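PDB 3F8M: HTH-type transcriptional repressor PhnF from Mycobacterium smegmatis, which represses the phnDCE operon for phosphate uptake when phosphate is available, acting as a DNA-binding transcription factor of the GntR family. Local coordinates for residues L198-R211 / Q223-F235. Numbering follows the deposited sequence.
Sequences LGADARTPMFLLNR and QRRSLYRGDRMTF
Phe207 presents one ring face to the edge of Phe235. The stack is edge-to-face, with centroids 5.1 Å apart and planes at 82°. The backbone O of Met233 lies at the edge of the Phe207 ring, in its plane. Leu209 comes at Phe235 from the opposite direction and sets CD2 over one face of that ring, while Met233 SD covers the other. Phe207 and Leu209 sit on one face of the antiparallel hairpin 206-214/220-229, and Met233 and Phe235 of the next strand pack against them. The hairpin lies between strands 140-150 and 180-188 of the UTRA domain sheet. Phe207 N to Tyr228 O (2.8 Å) is one of its backbone bonds.

On the other face, Leu208 CD1 rests on the Arg225 side chain, 3.6 Å from CG, and over its guanidinium. That group is salt-bridged to Glu194. Gln223 NE2 donates to Asn210 OD1 at 3.2 Å.

Back on the Phe207 face, Arg224 NH2 lies over the Arg211 guanidinium, planes 23° apart. Arg211 is salt-bridged to Asp183, which probably offsets the like charges, and hydrogen-bonded to Gly85 O.

Where strand 220-229 ends, Arg229 NH1 donates to Leu198 O at 3.0 Å and more weakly to Gly199 O. NE and NH2 grip Asp231 side-on through syn lone pairs. Leu198 O and the Asp231 oxygens lie near the guanidinium plane, fixing its rotation. One arginine thus ties the helix 192-198 terminus to the turn after strand 220-229.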
ATOM      1  N   LEU A 198      -9.741 -16.590   5.973  1.00 19.14           N
ATOM      2  CA  LEU A 198      -9.127 -16.183   4.710  1.00 20.47           C
ATOM      3  C   LEU A 198      -8.221 -17.258   4.084  1.00 20.66           C
ATOM      4  O   LEU A 198      -7.473 -16.944   3.165  1.00 21.10           O
ATOM      5  CB  LEU A 198      -8.354 -14.882   4.893  1.00 19.34           C
ATOM      6  CG  LEU A 198      -9.147 -13.630   5.298  1.00 18.99           C
ATOM      7  CD1 LEU A 198      -8.166 -12.514   5.344  1.00 18.48           C
ATOM      8  CD2 LEU A 198     -10.290 -13.325   4.270  1.00 16.58           C
ATOM      9  N   GLY A 199      -8.294 -18.474   4.607  1.00 22.49           N
ATOM     10  CA  GLY A 199      -7.520 -19.646   4.090  1.00 24.42           C
ATOM     11  C   GLY A 199      -6.036 -19.491   4.236  1.00 26.06           C
ATOM     12  O   GLY A 199      -5.256 -20.008   3.415  1.00 26.12           O
ATOM     13  N   ALA A 200      -5.624 -18.787   5.286  1.00 26.17           N
ATOM     14  CA  ALA A 200      -4.250 -18.339   5.440  1.00 27.98           C
ATOM     15  C   ALA A 200      -3.609 -18.986   6.663  1.00 27.93           C
ATOM     16  O   ALA A 200      -4.227 -19.795   7.344  1.00 28.79           O
ATOM     17  CB  ALA A 200      -4.192 -16.765   5.520  1.00 27.18           C
ATOM     18  N   ASP A 201      -2.347 -18.680   6.907  1.00 30.41           N
ATOM     19  CA  ASP A 201      -1.721 -19.078   8.158  1.00 32.03           C
ATOM     20  C   ASP A 201      -1.075 -17.899   8.842  1.00 31.95           C
ATOM     21  O   ASP A 201      -1.075 -16.788   8.337  1.00 32.38           O
ATOM     22  CB  ASP A 201      -0.709 -20.231   7.989  1.00 33.09           C
ATOM     23  CG  ASP A 201       0.365 -19.939   6.979  1.00 35.65           C
ATOM     24  OD1 ASP A 201       0.989 -18.853   7.017  1.00 36.73           O
ATOM     25  OD2 ASP A 201       0.590 -20.823   6.119  1.00 40.00           O
ATOM     26  N   ALA A 202      -0.522 -18.156  10.016  1.00 32.75           N
ATOM     27  CA  ALA A 202       0.088 -17.114  10.821  1.00 32.61           C
ATOM     28  C   ALA A 202       1.202 -16.314  10.137  1.00 33.32           C
ATOM     29  O   ALA A 202       1.547 -15.214  10.583  1.00 34.01           O
ATOM     30  CB  ALA A 202       0.548 -17.712  12.161  1.00 33.19           C
ATOM     31  N   ARG A 203       1.738 -16.826   9.025  1.00 33.00           N
ATOM     32  CA  ARG A 203       2.858 -16.192   8.352  1.00 33.53           C
ATOM     33  C   ARG A 203       2.469 -15.515   7.066  1.00 32.79           C
ATOM     34  O   ARG A 203       3.274 -14.809   6.483  1.00 32.98           O
ATOM     35  CB  ARG A 203       3.962 -17.220   8.042  1.00 34.29           C
ATOM     36  CG  ARG A 203       4.444 -17.982   9.242  1.00 36.03           C
ATOM     37  CD  ARG A 203       5.237 -19.219   8.774  1.00 39.67           C
ATOM     38  N   THR A 204       1.222 -15.719   6.638  1.00 32.62           N
ATOM     39  CA  THR A 204       0.723 -15.109   5.400  1.00 32.05           C
ATOM     40  C   THR A 204       0.769 -13.592   5.444  1.00 31.17           C
ATOM     41  O   THR A 204       0.089 -12.980   6.277  1.00 30.94           O
ATOM     42  CB  THR A 204      -0.725 -15.511   5.141  1.00 31.34           C
ATOM     43  OG1 THR A 204      -0.833 -16.927   5.171  1.00 33.35           O
ATOM     44  CG2 THR A 204      -1.217 -14.967   3.804  1.00 32.90           C
ATOM     45  N   PRO A 205       1.541 -12.967   4.542  1.00 29.83           N
ATOM     46  CA  PRO A 205       1.620 -11.506   4.511  1.00 28.40           C
ATOM     47  C   PRO A 205       0.278 -10.863   4.081  1.00 27.23           C
ATOM     48  O   PRO A 205      -0.329 -11.315   3.083  1.00 26.28           O
ATOM     49  CB  PRO A 205       2.720 -11.225   3.491  1.00 29.06           C
ATOM     50  CG  PRO A 205       3.520 -12.498   3.485  1.00 28.70           C
ATOM     51  CD  PRO A 205       2.556 -13.593   3.673  1.00 30.32           C
ATOM     52  N   MET A 206      -0.164  -9.875   4.871  1.00 24.12           N
ATOM     53  CA  MET A 206      -1.413  -9.103   4.636  1.00 23.03           C
ATOM     54  C   MET A 206      -1.165  -7.610   4.474  1.00 21.11           C
ATOM     55  O   MET A 206      -0.205  -7.067   5.008  1.00 22.63           O
ATOM     56  CB  MET A 206      -2.394  -9.253   5.825  1.00 21.88           C
ATOM     57  CG  MET A 206      -2.447 -10.605   6.516  1.00 24.91           C
ATOM     58  SD  MET A 206      -3.116 -11.881   5.457  1.00 32.40           S
ATOM     59  CE  MET A 206      -4.662 -11.291   5.040  1.00 21.02           C
ATOM     60  N   PHE A 207      -2.056  -6.935   3.748  1.00 19.67           N
ATOM     61  CA  PHE A 207      -2.199  -5.507   3.755  1.00 17.80           C
ATOM     62  C   PHE A 207      -3.275  -5.223   4.835  1.00 18.85           C
ATOM     63  O   PHE A 207      -4.243  -5.969   4.929  1.00 17.23           O
ATOM     64  CB  PHE A 207      -2.826  -5.029   2.476  1.00 18.99           C
ATOM     65  CG  PHE A 207      -1.866  -4.800   1.328  1.00 23.02           C
ATOM     66  CD1 PHE A 207      -0.990  -3.707   1.335  1.00 26.78           C
ATOM     67  CD2 PHE A 207      -1.946  -5.609   0.200  1.00 26.55           C
ATOM     68  CE1 PHE A 207      -0.141  -3.463   0.243  1.00 28.55           C
ATOM     69  CE2 PHE A 207      -1.089  -5.369  -0.908  1.00 24.35           C
ATOM     70  CZ  PHE A 207      -0.208  -4.301  -0.862  1.00 26.42           C
ATOM     71  N   LEU A 208      -3.072  -4.154   5.597  1.00 17.83           N
ATOM     72  CA  LEU A 208      -4.053  -3.685   6.598  1.00 17.98           C
ATOM     73  C   LEU A 208      -4.305  -2.222   6.312  1.00 17.26           C
ATOM     74  O   LEU A 208      -3.415  -1.369   6.489  1.00 17.68           O
ATOM     75  CB  LEU A 208      -3.518  -3.937   8.038  1.00 18.25           C
ATOM     76  CG  LEU A 208      -4.451  -3.280   9.081  1.00 19.00           C
ATOM     77  CD1 LEU A 208      -5.809  -3.933   9.016  1.00 19.52           C
ATOM     78  CD2 LEU A 208      -3.879  -3.267  10.507  1.00 21.30           C
ATOM     79  N   LEU A 209      -5.475  -1.929   5.753  1.00 17.13           N
ATOM     80  CA  LEU A 209      -5.878  -0.564   5.476  1.00 18.29           C
ATOM     81  C   LEU A 209      -6.889  -0.103   6.491  1.00 18.13           C
ATOM     82  O   LEU A 209      -7.789  -0.848   6.829  1.00 17.60           O
ATOM     83  CB  LEU A 209      -6.536  -0.437   4.105  1.00 20.13           C
ATOM     84  CG  LEU A 209      -5.472  -0.282   3.036  1.00 23.83           C
ATOM     85  CD1 LEU A 209      -4.887  -1.645   2.798  1.00 26.27           C
ATOM     86  CD2 LEU A 209      -6.052   0.304   1.792  1.00 27.30           C
ATOM     87  N   ASN A 210      -6.743   1.133   6.927  1.00 18.95           N
ATOM     88  CA  ASN A 210      -7.734   1.774   7.788  1.00 20.21           C
ATOM     89  C   ASN A 210      -8.196   3.027   7.134  1.00 20.26           C
ATOM     90  O   ASN A 210      -7.369   3.862   6.758  1.00 22.13           O
ATOM     91  CB  ASN A 210      -7.118   2.076   9.161  1.00 20.66           C
ATOM     92  CG  ASN A 210      -7.134   0.877  10.029  1.00 24.00           C
ATOM     93  OD1 ASN A 210      -8.217   0.385  10.389  1.00 24.89           O
ATOM     94  ND2 ASN A 210      -5.954   0.311  10.285  1.00 27.48           N
ATOM     95  N   ARG A 211      -9.515   3.162   6.956  1.00 19.21           N
ATOM     96  CA  ARG A 211     -10.089   4.308   6.259  1.00 20.66           C
ATOM     97  C   ARG A 211     -11.134   5.014   7.089  1.00 20.86           C
ATOM     98  O   ARG A 211     -11.898   4.364   7.783  1.00 19.53           O
ATOM     99  CB  ARG A 211     -10.760   3.850   4.978  1.00 20.69           C
ATOM    100  CG  ARG A 211     -11.746   4.876   4.401  1.00 21.77           C
ATOM    101  CD  ARG A 211     -12.160   4.521   2.992  1.00 26.03           C
ATOM    102  NE  ARG A 211     -11.026   4.461   2.067  1.00 28.31           N
ATOM    103  CZ  ARG A 211     -11.169   4.340   0.751  1.00 32.82           C
ATOM    104  NH1 ARG A 211     -12.386   4.265   0.214  1.00 32.26           N
ATOM    105  NH2 ARG A 211     -10.110   4.302  -0.036  1.00 36.27           N
ATOM    106  N   GLN A 223     -15.867   4.166   9.465  1.00 17.02           N
ATOM    107  CA  GLN A 223     -14.456   3.822   9.658  1.00 17.43           C
ATOM    108  C   GLN A 223     -14.366   2.384   9.186  1.00 17.01           C
ATOM    109  O   GLN A 223     -15.103   1.508   9.689  1.00 16.84           O
ATOM    110  CB  GLN A 223     -14.066   3.941  11.149  1.00 17.61           C
ATOM    111  CG  GLN A 223     -12.527   3.859  11.366  1.00 19.90           C
ATOM    112  CD  GLN A 223     -11.949   2.461  11.218  1.00 25.35           C
ATOM    113  OE1 GLN A 223     -12.531   1.479  11.693  1.00 26.89           O
ATOM    114  NE2 GLN A 223     -10.764   2.363  10.577  1.00 23.05           N
ATOM    115  N   ARG A 224     -13.443   2.100   8.255  1.00 17.34           N
ATOM    116  CA  ARG A 224     -13.404   0.776   7.653  1.00 16.61           C
ATOM    117  C   ARG A 224     -11.971   0.224   7.809  1.00 17.94           C
ATOM    118  O   ARG A 224     -10.973   0.920   7.457  1.00 17.72           O
ATOM    119  CB  ARG A 224     -13.847   0.878   6.165  1.00 17.44           C
ATOM    120  CG  ARG A 224     -13.920  -0.517   5.356  1.00 18.24           C
ATOM    121  CD  ARG A 224     -14.280  -0.275   3.876  1.00 19.31           C
ATOM    122  NE  ARG A 224     -13.110   0.239   3.162  1.00 25.06           N
ATOM    123  CZ  ARG A 224     -13.045   0.579   1.870  1.00 26.85           C
ATOM    124  NH1 ARG A 224     -14.099   0.517   1.055  1.00 27.79           N
ATOM    125  NH2 ARG A 224     -11.895   1.012   1.384  1.00 27.14           N
ATOM    126  N   ARG A 225     -11.889  -1.011   8.304  1.00 16.79           N
ATOM    127  CA  ARG A 225     -10.646  -1.784   8.367  1.00 17.26           C
ATOM    128  C   ARG A 225     -10.738  -2.887   7.310  1.00 17.95           C
ATOM    129  O   ARG A 225     -11.711  -3.661   7.288  1.00 16.98           O
ATOM    130  CB  ARG A 225     -10.522  -2.393   9.758  1.00 17.93           C
ATOM    131  CG  ARG A 225      -9.235  -3.217  10.003  1.00 19.18           C
ATOM    132  CD  ARG A 225      -9.412  -4.000  11.290  1.00 19.59           C
ATOM    133  NE  ARG A 225      -8.216  -4.717  11.707  1.00 22.40           N
ATOM    134  CZ  ARG A 225      -7.926  -5.995  11.459  1.00 20.69           C
ATOM    135  NH1 ARG A 225      -8.711  -6.776  10.726  1.00 19.35           N
ATOM    136  NH2 ARG A 225      -6.779  -6.487  11.949  1.00 21.57           N
ATOM    137  N   SER A 226      -9.713  -3.008   6.447  1.00 17.89           N
ATOM    138  CA  SER A 226      -9.730  -4.067   5.442  1.00 17.61           C
ATOM    139  C   SER A 226      -8.410  -4.833   5.571  1.00 16.91           C
ATOM    140  O   SER A 226      -7.354  -4.207   5.556  1.00 19.35           O
ATOM    141  CB  SER A 226      -9.866  -3.450   4.068  1.00 19.31           C
ATOM    142  OG  SER A 226     -10.923  -2.492   4.032  1.00 24.69           O
ATOM    143  N   LEU A 227      -8.470  -6.149   5.774  1.00 17.59           N
ATOM    144  CA  LEU A 227      -7.279  -6.965   5.879  1.00 17.25           C
ATOM    145  C   LEU A 227      -7.268  -7.846   4.625  1.00 18.00           C
ATOM    146  O   LEU A 227      -8.159  -8.690   4.461  1.00 17.68           O
ATOM    147  CB  LEU A 227      -7.310  -7.797   7.156  1.00 18.02           C
ATOM    148  CG  LEU A 227      -6.087  -8.678   7.435  1.00 17.66           C
ATOM    149  CD1 LEU A 227      -4.975  -7.843   8.107  1.00 21.48           C
ATOM    150  CD2 LEU A 227      -6.424  -9.934   8.270  1.00 20.36           C
ATOM    151  N   TYR A 228      -6.289  -7.621   3.730  1.00 17.71           N
ATOM    152  CA  TYR A 228      -6.244  -8.319   2.436  1.00 17.74           C
ATOM    153  C   TYR A 228      -5.010  -9.218   2.371  1.00 18.83           C
ATOM    154  O   TYR A 228      -3.962  -8.826   2.867  1.00 19.24           O
ATOM    155  CB  TYR A 228      -6.098  -7.296   1.321  1.00 18.34           C
ATOM    156  CG  TYR A 228      -7.304  -6.429   0.976  1.00 21.29           C
ATOM    157  CD1 TYR A 228      -8.338  -6.948   0.197  1.00 26.64           C
ATOM    158  CD2 TYR A 228      -7.384  -5.099   1.385  1.00 23.50           C
ATOM    159  CE1 TYR A 228      -9.439  -6.168  -0.151  1.00 31.20           C
ATOM    160  CE2 TYR A 228      -8.498  -4.287   1.034  1.00 27.58           C
ATOM    161  CZ  TYR A 228      -9.507  -4.846   0.267  1.00 32.09           C
ATOM    162  OH  TYR A 228     -10.618  -4.127  -0.118  1.00 38.35           O
ATOM    163  N   ARG A 229      -5.146 -10.398   1.767  1.00 18.68           N
ATOM    164  CA  ARG A 229      -3.973 -11.277   1.542  1.00 19.58           C
ATOM    165  C   ARG A 229      -3.088 -10.605   0.518  1.00 18.65           C
ATOM    166  O   ARG A 229      -3.550 -10.240  -0.561  1.00 17.94           O
ATOM    167  CB  ARG A 229      -4.415 -12.642   1.005  1.00 18.33           C
ATOM    168  CG  ARG A 229      -5.094 -13.543   2.035  1.00 21.18           C
ATOM    169  CD  ARG A 229      -5.578 -14.830   1.349  1.00 24.22           C
ATOM    170  NE  ARG A 229      -4.431 -15.542   0.753  1.00 23.93           N
ATOM    171  CZ  ARG A 229      -4.143 -16.816   0.999  1.00 26.43           C
ATOM    172  NH1 ARG A 229      -4.906 -17.522   1.822  1.00 27.92           N
ATOM    173  NH2 ARG A 229      -3.091 -17.395   0.414  1.00 24.87           N
ATOM    174  N   GLY A 230      -1.818 -10.441   0.861  1.00 20.59           N
ATOM    175  CA  GLY A 230      -0.855  -9.756  -0.049  1.00 21.22           C
ATOM    176  C   GLY A 230      -0.762 -10.476  -1.399  1.00 22.83           C
ATOM    177  O   GLY A 230      -0.605  -9.827  -2.433  1.00 24.23           O
ATOM    178  N   ASP A 231      -0.925 -11.794  -1.386  1.00 23.79           N
ATOM    179  CA  ASP A 231      -0.836 -12.631  -2.613  1.00 23.84           C
ATOM    180  C   ASP A 231      -2.069 -12.532  -3.526  1.00 23.96           C
ATOM    181  O   ASP A 231      -2.067 -13.064  -4.653  1.00 23.77           O
ATOM    182  CB  ASP A 231      -0.447 -14.089  -2.288  1.00 23.73           C
ATOM    183  CG  ASP A 231      -1.453 -14.819  -1.402  1.00 26.45           C
ATOM    184  OD1 ASP A 231      -2.564 -14.281  -1.086  1.00 21.23           O
ATOM    185  OD2 ASP A 231      -1.107 -15.938  -0.975  1.00 25.62           O
ATOM    186  N   ARG A 232      -3.097 -11.790  -3.100  1.00 21.63           N
ATOM    187  CA  ARG A 232      -4.285 -11.671  -3.931  1.00 21.78           C
ATOM    188  C   ARG A 232      -4.644 -10.227  -4.249  1.00 21.48           C
ATOM    189  O   ARG A 232      -5.649  -9.939  -4.934  1.00 22.06           O
ATOM    190  CB  ARG A 232      -5.471 -12.453  -3.298  1.00 22.54           C
ATOM    191  CG  ARG A 232      -5.394 -13.976  -3.595  1.00 24.88           C
ATOM    192  CD  ARG A 232      -5.984 -14.888  -2.520  1.00 28.45           C
ATOM    193  NE  ARG A 232      -5.547 -16.290  -2.671  1.00 28.62           N
ATOM    194  CZ  ARG A 232      -5.995 -17.323  -1.949  1.00 32.28           C
ATOM    195  NH1 ARG A 232      -6.947 -17.166  -0.998  1.00 25.68           N
ATOM    196  NH2 ARG A 232      -5.500 -18.549  -2.190  1.00 29.48           N
ATOM    197  N   MET A 233      -3.822  -9.286  -3.798  1.00 20.20           N
ATOM    198  CA  MET A 233      -4.216  -7.916  -3.967  1.00 20.43           C
ATOM    199  C   MET A 233      -3.046  -7.009  -4.270  1.00 20.54           C
ATOM    200  O   MET A 233      -1.978  -7.149  -3.652  1.00 21.30           O
ATOM    201  CB  MET A 233      -4.960  -7.464  -2.695  1.00 21.15           C
ATOM    202  CG  MET A 233      -5.277  -5.977  -2.626  1.00 23.47           C
ATOM    203  SD  MET A 233      -6.569  -5.510  -3.811  1.00 34.16           S
ATOM    204  CE  MET A 233      -7.685  -6.916  -3.637  1.00 23.53           C
ATOM    205  N   THR A 234      -3.249  -6.092  -5.206  1.00 19.82           N
ATOM    206  CA  THR A 234      -2.324  -4.992  -5.474  1.00 21.25           C
ATOM    207  C   THR A 234      -3.089  -3.704  -5.394  1.00 22.16           C
ATOM    208  O   THR A 234      -4.187  -3.626  -5.920  1.00 23.15           O
ATOM    209  CB  THR A 234      -1.721  -5.098  -6.892  1.00 20.13           C
ATOM    210  OG1 THR A 234      -0.986  -6.310  -6.979  1.00 22.34           O
ATOM    211  CG2 THR A 234      -0.818  -3.961  -7.172  1.00 20.17           C
ATOM    212  N   PHE A 235      -2.519  -2.682  -4.760  1.00 23.79           N
ATOM    213  CA  PHE A 235      -3.104  -1.354  -4.816  1.00 26.12           C
ATOM    214  C   PHE A 235      -2.356  -0.451  -5.760  1.00 27.65           C
ATOM    215  O   PHE A 235      -1.139  -0.519  -5.837  1.00 28.12           O
ATOM    216  CB  PHE A 235      -3.149  -0.742  -3.424  1.00 26.99           C
ATOM    217  CG  PHE A 235      -4.133  -1.408  -2.527  1.00 29.83           C
ATOM    218  CD1 PHE A 235      -5.499  -1.177  -2.693  1.00 30.88           C
ATOM    219  CD2 PHE A 235      -3.715  -2.287  -1.565  1.00 31.21           C
ATOM    220  CE1 PHE A 235      -6.411  -1.803  -1.892  1.00 32.14           C
ATOM    221  CE2 PHE A 235      -4.631  -2.931  -0.765  1.00 34.01           C
ATOM    222  CZ  PHE A 235      -5.978  -2.680  -0.924  1.00 34.03           C
TER
HETATM  223  O   HOH W   1       0.290 -12.986   1.071  1.00 30.52           O